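Local coordinates for hypothetical protein TM1070 (Thermotoga maritima, PDB 1NC7) that is of unknown function but belongs to the Anabaena sensory rhodopsin transducer family and binds magnesium ions, at residues 31-36 and 115-120; 50-55 and 109-114; 60-65 and 103-108. All coordinates share one frame; numbering follows the deposited sequence.

In the fold
The three contacts belong to one strongly curved antiparallel sheet whose two halves face each other. Interactions 2 and 3 are antiparallel strand pairs, one in each half. Interaction 1 joins strands 28-34 and 110-121, which are next but one in the sheet, with 124-135 between them. No backbone-to-backbone bond joins these two; side chains make the reach, R117 above all. Strand 110-121 serves interactions 1 and 2. The apolar sides of interactions 2 and 3 face each other, with I52 against I62 and M113 against A105. F31 of interaction 1 also packs on L50. All three reach a neighbouring subunit, interaction 3 through M104. Interaction 3 has a buried apolar face and a mixed face with a salt bridge.

Interaction 1: 31-36 and 115-120; sequences FPDGYI and LSRLDV. With EDO (1,2-ethanediol), chain O.
R117 reaches from strand 110-121 to D33 and Y35. Its CG is anti to the backbone N (chi1 179°), and the chain starts out extended. CB leads across, R117 CG comes within 4.2 Å of Y35 O, and CD is nearer still. The chain bends here, at chi3. NE is close to the same Y35 oxygen, but the angle is too poor for a hydrogen bond; NE forms a salt bridge with E48 instead. Beyond it, Y35 CB sits over one guanidinium face, nearest NH2. R117 NH2 makes a salt bridge to D33 OD1 at 2.8 Å, a weak hydrogen bond by its angle. The carboxylate meets the guanidinium edge, yet the two planes stand 84° apart. R117 NH2 also gives D33 O a weak bond of 3.2 Å. R117 NH1 donates to O2 of a 1,2-ethanediol at 3.0 Å. The same 1,2-ethanediol O2 donates to D33 OD2 at 2.6 Å. This molecule probably comes from the crystallisation liquor, and it also bonds H47 of the second subunit.

The two strands run nearly parallel, 9° apart, but their axes are 8.7 Å from each other. They are next-but-one strands of the same sheet, with 124-135 between them. Their side chains meet across the inside of the curved sheet, consistent with a sandwich-like fold. The charged bridge lies at a subunit border, where D33 OD2 also bonds S116 of the second subunit.

Next to it the contact is apolar. L115 CB lies over one face of the F31 ring, 3.8 Å from its centroid, in a CH-pi contact. L115 CD2 packs on F31 CB at 3.7 Å.

Interaction 2: 50-55 and 109-114; sequences LCIMNT and VPVVMQ
C51 and M53 pair with Q114 and V112 in antiparallel strands whose axes are 4.8 Å apart and whose directions differ by 160°. This is an antiparallel ladder between two strands of the main curved sheet, and strand 47-54 has 84-89 on its other side. C51 N-H donates to Q114 O at 2.8 Å, and Q114 N returns the bond to C51 O. M53 and V112 exchange the same two bonds. All four are fairly straight. I52 and M113 form the non-hydrogen-bonded pair between them. Here the CA-H groups add weaker contacts, with M113 CA 3.1 Å from C51 O.

The side chains alternate between the two faces. I52 and M113, a selenomethionine, share one face and lie side by side. I52 CG1 meets M113 CG at 3.8 Å, and I52 CD1 reaches toward its SE. M113 is extended beyond CG, which carries it on to W29 and F31 of strand 28-34. I52 also touches I62 of strand 60-68.

C51, M53, V112 and Q114 use the other face, which borders the third subunit. M53, also a selenomethionine, has CG between its backbone N and carbonyl carbon (chi1 62°). This places M53 CG 3.6 Å from V112 CB, and the two side chains lie side by side. M53 packs on I103 of the third subunit. Q114 OE1 bonds D33 N of that subunit, while its NE2 bonds T129 of its own chain.

At the far end a water takes over from the direct ladder: it accepts from T55 N at 2.9 Å and donates to P110 O at 2.8 Å.

Interaction 3: 60-65 and 103-108; sequences AKIRIT and IMAESN
E106 OE1 meets both R63 NH2 and a bound water. The salt bridge from R63 NH2 to E106 OE1 is 2.8 Å long, but its angle makes it a weak hydrogen bond. R63 and E106 lie side by side, with guanidinium and carboxylate planes only 20° apart. R63 bends at chi3 (58°), which turns its NE and NH2 toward OE1. The other oxygen, OE2, forms a salt bridge with K28, so the carboxylate has two positively charged partners. The water lies 2.8 Å from both E106 OE1 and R63 O and 2.7 Å from T65 OG1, with more acceptors in reach than it can serve at once.

The backbones are joined by a ladder. R63 and E106 exchange a pair of straight bonds, and so do T65 and M104. At the corner N108 N bonds K61 O, while K61 N is taken by N108 OD1 at 2.7 Å in place of a backbone oxygen.

I64 CG2 meets I103 CG2 at 3.6 Å. I62 and A105 touch M113 of strand 110-121. K61, R63 and E106 thus face solvent while I62, I64 and A105 face inward, the alternation expected of an antiparallel strand pair in a sheet with one side buried.

Interaction 1: 31-36 and 115-120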
# COMPACT_ATOMS: atom_id res chain seq x y z
N PHE D 31 8.81 7.50 3.75
CA PHE D 31 7.41 7.70 3.40
C PHE D 31 7.25 9.06 2.73
O PHE D 31 7.20 10.09 3.41
CB PHE D 31 6.54 7.65 4.67
CG PHE D 31 6.55 6.31 5.35
CD1 PHE D 31 5.68 5.31 4.94
CD2 PHE D 31 7.44 6.05 6.38
CE1 PHE D 31 5.71 4.05 5.55
CE2 PHE D 31 7.48 4.80 7.00
CZ PHE D 31 6.61 3.80 6.58
N PRO D 32 7.17 9.08 1.40
CA PRO D 32 7.03 10.35 0.68
C PRO D 32 5.76 11.17 0.89
O PRO D 32 5.82 12.40 0.86
CB PRO D 32 7.20 9.95 -0.79
CG PRO D 32 8.08 8.73 -0.70
CD PRO D 32 7.49 7.99 0.46
N ASP D 33 4.62 10.52 1.09
CA ASP D 33 3.38 11.27 1.24
C ASP D 33 2.90 11.50 2.67
O ASP D 33 2.15 10.70 3.23
CB ASP D 33 2.25 10.60 0.45
CG ASP D 33 1.01 11.48 0.35
OD1 ASP D 33 1.01 12.58 0.94
OD2 ASP D 33 0.05 11.09 -0.33
N GLY D 34 3.34 12.62 3.25
CA GLY D 34 2.93 12.98 4.59
C GLY D 34 2.06 14.22 4.55
O GLY D 34 2.34 15.16 3.80
N TYR D 35 1.00 14.23 5.35
CA TYR D 35 0.08 15.37 5.38
C TYR D 35 -0.91 15.19 6.53
O TYR D 35 -1.55 14.14 6.63
CB TYR D 35 -0.69 15.45 4.06
CG TYR D 35 -1.59 16.65 3.91
CD1 TYR D 35 -1.09 17.87 3.45
CD2 TYR D 35 -2.96 16.56 4.17
CE1 TYR D 35 -1.93 18.97 3.25
CE2 TYR D 35 -3.80 17.65 3.97
CZ TYR D 35 -3.28 18.85 3.51
OH TYR D 35 -4.11 19.93 3.29
N ILE D 36 -1.03 16.19 7.39
CA ILE D 36 -1.97 16.13 8.50
C ILE D 36 -3.20 16.96 8.15
O ILE D 36 -3.13 18.19 8.13
CB ILE D 36 -1.36 16.70 9.80
CG1 ILE D 36 -0.10 15.93 10.18
CG2 ILE D 36 -2.40 16.66 10.92
CD1 ILE D 36 -0.32 14.46 10.44
N LEU D 115 2.88 3.64 7.35
CA LEU D 115 2.26 4.94 7.58
C LEU D 115 0.81 4.92 7.13
O LEU D 115 0.50 4.52 6.01
CB LEU D 115 3.00 6.04 6.82
CG LEU D 115 2.47 7.48 6.99
CD1 LEU D 115 2.66 7.92 8.44
CD2 LEU D 115 3.21 8.42 6.04
N SER D 116 -0.08 5.37 8.01
CA SER D 116 -1.50 5.40 7.70
C SER D 116 -2.07 6.77 7.97
O SER D 116 -1.65 7.46 8.89
CB SER D 116 -2.24 4.36 8.53
OG SER D 116 -1.68 3.08 8.32
N ARG D 117 -3.04 7.18 7.16
CA ARG D 117 -3.66 8.47 7.34
C ARG D 117 -5.17 8.35 7.49
O ARG D 117 -5.81 7.58 6.77
CB ARG D 117 -3.36 9.38 6.14
CG ARG D 117 -4.01 10.77 6.26
CD ARG D 117 -3.85 11.55 4.98
NE ARG D 117 -2.45 11.63 4.58
CZ ARG D 117 -2.03 12.11 3.42
NH1 ARG D 117 -2.91 12.56 2.53
NH2 ARG D 117 -0.74 12.13 3.14
N LEU D 118 -5.71 9.09 8.44
CA LEU D 118 -7.15 9.15 8.66
C LEU D 118 -7.53 10.58 8.31
O LEU D 118 -7.06 11.54 8.93
CB LEU D 118 -7.53 8.88 10.11
CG LEU D 118 -9.01 9.17 10.40
CD1 LEU D 118 -9.89 8.16 9.68
CD2 LEU D 118 -9.27 9.12 11.90
N ASP D 119 -8.37 10.73 7.29
CA ASP D 119 -8.83 12.04 6.86
C ASP D 119 -10.32 12.02 7.19
O ASP D 119 -11.09 11.30 6.55
CB ASP D 119 -8.63 12.21 5.35
CG ASP D 119 -8.82 13.64 4.89
OD1 ASP D 119 -9.49 14.42 5.60
OD2 ASP D 119 -8.31 13.98 3.80
N VAL D 120 -10.71 12.79 8.20
CA VAL D 120 -12.10 12.80 8.63
C VAL D 120 -12.65 14.21 8.77
O VAL D 120 -11.91 15.17 8.97
CB VAL D 120 -12.24 12.05 9.97
CG1 VAL D 120 -11.47 12.79 11.06
CG2 VAL D 120 -13.71 11.92 10.35
C1 EDO O . -3.66 12.94 -2.01
O1 EDO O . -3.67 14.38 -1.95
C2 EDO O . -3.17 12.39 -0.71
O2 EDO O . -1.88 12.90 -0.26

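Interaction 2: 50-55 and 109-114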
# COMPACT_ATOMS: atom_id res chain seq x y z
N LEU D 50 2.44 6.89 12.34
CA LEU D 50 3.64 6.23 11.86
C LEU D 50 3.77 5.03 12.78
O LEU D 50 4.09 5.18 13.96
CB LEU D 50 4.87 7.13 12.00
CG LEU D 50 6.19 6.50 11.57
CD1 LEU D 50 6.13 6.09 10.10
CD2 LEU D 50 7.33 7.48 11.80
N CYS D 51 3.48 3.85 12.26
CA CYS D 51 3.52 2.65 13.06
C CYS D 51 4.84 1.94 12.91
O CYS D 51 5.30 1.66 11.80
CB CYS D 51 2.35 1.75 12.68
SG CYS D 51 0.78 2.62 12.89
N ILE D 52 5.46 1.65 14.06
CA ILE D 52 6.77 1.01 14.10
C ILE D 52 6.73 -0.22 14.99
O ILE D 52 6.09 -0.22 16.04
CB ILE D 52 7.81 1.99 14.69
CG1 ILE D 52 7.70 3.35 14.00
CG2 ILE D 52 9.21 1.41 14.54
CD1 ILE D 52 8.56 4.43 14.63
N MSE D 53 7.41 -1.28 14.55
CA MSE D 53 7.48 -2.49 15.35
C MSE D 53 8.93 -2.92 15.51
O MSE D 53 9.73 -2.79 14.58
CB MSE D 53 6.64 -3.61 14.72
CG MSE D 53 7.10 -4.06 13.34
SE MSE D 53 5.85 -5.31 12.52
CE MSE D 53 6.00 -6.75 13.81
N ASN D 54 9.25 -3.41 16.70
CA ASN D 54 10.59 -3.86 17.03
C ASN D 54 10.48 -5.31 17.51
O ASN D 54 9.97 -5.56 18.60
CB ASN D 54 11.17 -2.98 18.14
CG ASN D 54 12.57 -3.41 18.56
OD1 ASN D 54 13.18 -4.27 17.94
ND2 ASN D 54 13.08 -2.79 19.63
N THR D 55 10.95 -6.24 16.69
CA THR D 55 10.89 -7.66 17.04
C THR D 55 12.22 -8.14 17.60
O THR D 55 12.38 -9.33 17.87
CB THR D 55 10.55 -8.53 15.81
OG1 THR D 55 11.61 -8.43 14.85
CG2 THR D 55 9.25 -8.06 15.16
N VAL D 109 18.72 -0.09 15.21
CA VAL D 109 18.50 -1.52 15.04
C VAL D 109 17.35 -1.71 14.05
O VAL D 109 16.51 -0.83 13.89
CB VAL D 109 18.13 -2.23 16.36
CG1 VAL D 109 19.28 -2.10 17.36
CG2 VAL D 109 16.85 -1.64 16.94
N PRO D 110 17.30 -2.87 13.38
CA PRO D 110 16.24 -3.14 12.41
C PRO D 110 14.83 -3.08 13.00
O PRO D 110 14.57 -3.59 14.09
CB PRO D 110 16.58 -4.55 11.91
CG PRO D 110 18.08 -4.61 12.06
CD PRO D 110 18.28 -3.97 13.41
N VAL D 111 13.93 -2.43 12.27
CA VAL D 111 12.52 -2.32 12.66
C VAL D 111 11.70 -2.33 11.37
O VAL D 111 12.25 -2.39 10.28
CB VAL D 111 12.24 -1.00 13.43
CG1 VAL D 111 12.97 -1.01 14.76
CG2 VAL D 111 12.66 0.21 12.60
N VAL D 112 10.38 -2.31 11.50
CA VAL D 112 9.51 -2.29 10.33
C VAL D 112 8.53 -1.15 10.54
O VAL D 112 8.05 -0.94 11.66
CB VAL D 112 8.73 -3.61 10.15
CG1 VAL D 112 7.92 -3.56 8.86
CG2 VAL D 112 9.70 -4.79 10.12
N MSE D 113 8.24 -0.40 9.48
CA MSE D 113 7.33 0.73 9.59
C MSE D 113 6.26 0.80 8.52
O MSE D 113 6.45 0.35 7.39
CB MSE D 113 8.12 2.04 9.56
CG MSE D 113 9.10 2.18 10.70
SE MSE D 113 9.84 3.95 10.77
CE MSE D 113 11.48 3.52 11.68
N GLN D 114 5.13 1.40 8.90
CA GLN D 114 3.97 1.56 8.03
C GLN D 114 3.35 2.92 8.37
O GLN D 114 3.32 3.30 9.53
CB GLN D 114 2.97 0.44 8.31
CG GLN D 114 1.75 0.41 7.40
CD GLN D 114 0.86 -0.80 7.67
OE1 GLN D 114 1.28 -1.76 8.31
NE2 GLN D 114 -0.38 -0.75 7.19
O HOH W 1 12.47 -5.37 14.37

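Interaction 3: 60-65 and 103-108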
# COMPACT_ATOMS: atom_id res chain seq x y z
N ALA D 60 15.07 0.13 20.30
CA ALA D 60 15.36 0.87 19.08
C ALA D 60 15.27 2.37 19.34
O ALA D 60 14.29 2.86 19.90
CB ALA D 60 14.39 0.47 17.98
N LYS D 61 16.32 3.08 18.95
CA LYS D 61 16.37 4.53 19.08
C LYS D 61 16.19 5.02 17.65
O LYS D 61 17.03 4.76 16.78
CB LYS D 61 17.72 4.97 19.65
CG LYS D 61 17.99 4.45 21.05
CD LYS D 61 19.36 4.89 21.55
CE LYS D 61 19.63 4.34 22.94
NZ LYS D 61 20.98 4.75 23.44
N ILE D 62 15.10 5.72 17.41
CA ILE D 62 14.78 6.18 16.08
C ILE D 62 14.73 7.69 15.91
O ILE D 62 14.09 8.39 16.69
CB ILE D 62 13.43 5.58 15.64
CG1 ILE D 62 13.44 4.07 15.90
CG2 ILE D 62 13.20 5.83 14.17
CD1 ILE D 62 12.12 3.39 15.61
N ARG D 63 15.44 8.17 14.89
CA ARG D 63 15.49 9.58 14.56
C ARG D 63 14.55 9.76 13.36
O ARG D 63 14.76 9.15 12.31
CB ARG D 63 16.91 9.99 14.18
CG ARG D 63 17.05 11.42 13.70
CD ARG D 63 18.51 11.79 13.46
NE ARG D 63 19.14 10.90 12.49
CZ ARG D 63 20.40 11.02 12.08
NH1 ARG D 63 21.17 11.99 12.56
NH2 ARG D 63 20.89 10.17 11.19
N ILE D 64 13.51 10.57 13.54
CA ILE D 64 12.53 10.80 12.49
C ILE D 64 12.68 12.18 11.89
O ILE D 64 12.47 13.19 12.56
CB ILE D 64 11.09 10.67 13.03
CG1 ILE D 64 10.94 9.36 13.80
CG2 ILE D 64 10.10 10.73 11.87
CD1 ILE D 64 9.61 9.21 14.51
N THR D 65 13.05 12.23 10.61
CA THR D 65 13.24 13.50 9.91
C THR D 65 12.07 13.83 8.99
O THR D 65 11.65 13.01 8.17
CB THR D 65 14.53 13.47 9.07
OG1 THR D 65 15.65 13.21 9.93
CG2 THR D 65 14.74 14.81 8.37
N ILE D 103 8.76 11.72 5.14
CA ILE D 103 9.42 11.19 6.32
C ILE D 103 10.57 10.24 6.04
O ILE D 103 10.46 9.34 5.22
CB ILE D 103 8.42 10.40 7.20
CG1 ILE D 103 7.21 11.26 7.56
CG2 ILE D 103 9.12 9.90 8.46
CD1 ILE D 103 6.11 10.49 8.26
N MSE D 104 11.69 10.47 6.73
CA MSE D 104 12.83 9.57 6.65
C MSE D 104 13.05 9.17 8.10
O MSE D 104 13.19 10.04 8.97
CB MSE D 104 14.09 10.25 6.12
CG MSE D 104 15.33 9.39 6.37
SE MSE D 104 16.98 10.08 5.63
CE MSE D 104 17.19 11.64 6.76
N ALA D 105 13.06 7.88 8.37
CA ALA D 105 13.27 7.40 9.73
C ALA D 105 14.52 6.53 9.78
O ALA D 105 14.70 5.64 8.95
CB ALA D 105 12.05 6.60 10.18
N GLU D 106 15.38 6.80 10.75
CA GLU D 106 16.62 6.06 10.90
C GLU D 106 16.72 5.44 12.29
O GLU D 106 16.64 6.14 13.30
CB GLU D 106 17.81 7.00 10.67
CG GLU D 106 17.86 7.56 9.25
CD GLU D 106 18.87 8.67 9.10
OE1 GLU D 106 18.64 9.77 9.65
OE2 GLU D 106 19.91 8.44 8.44
N SER D 107 16.89 4.12 12.33
CA SER D 107 16.97 3.38 13.57
C SER D 107 18.34 2.75 13.78
O SER D 107 19.03 2.43 12.81
CB SER D 107 15.90 2.28 13.58
OG SER D 107 15.93 1.54 14.79
N ASN D 108 18.72 2.57 15.04
CA ASN D 108 20.01 1.97 15.35
C ASN D 108 19.94 0.45 15.18
O ASN D 108 20.96 -0.22 15.01
CB ASN D 108 20.43 2.33 16.78
CG ASN D 108 19.51 1.75 17.83
OD1 ASN D 108 18.29 1.79 17.69
ND2 ASN D 108 20.09 1.20 18.90
O HOH W 2 16.03 10.57 10.23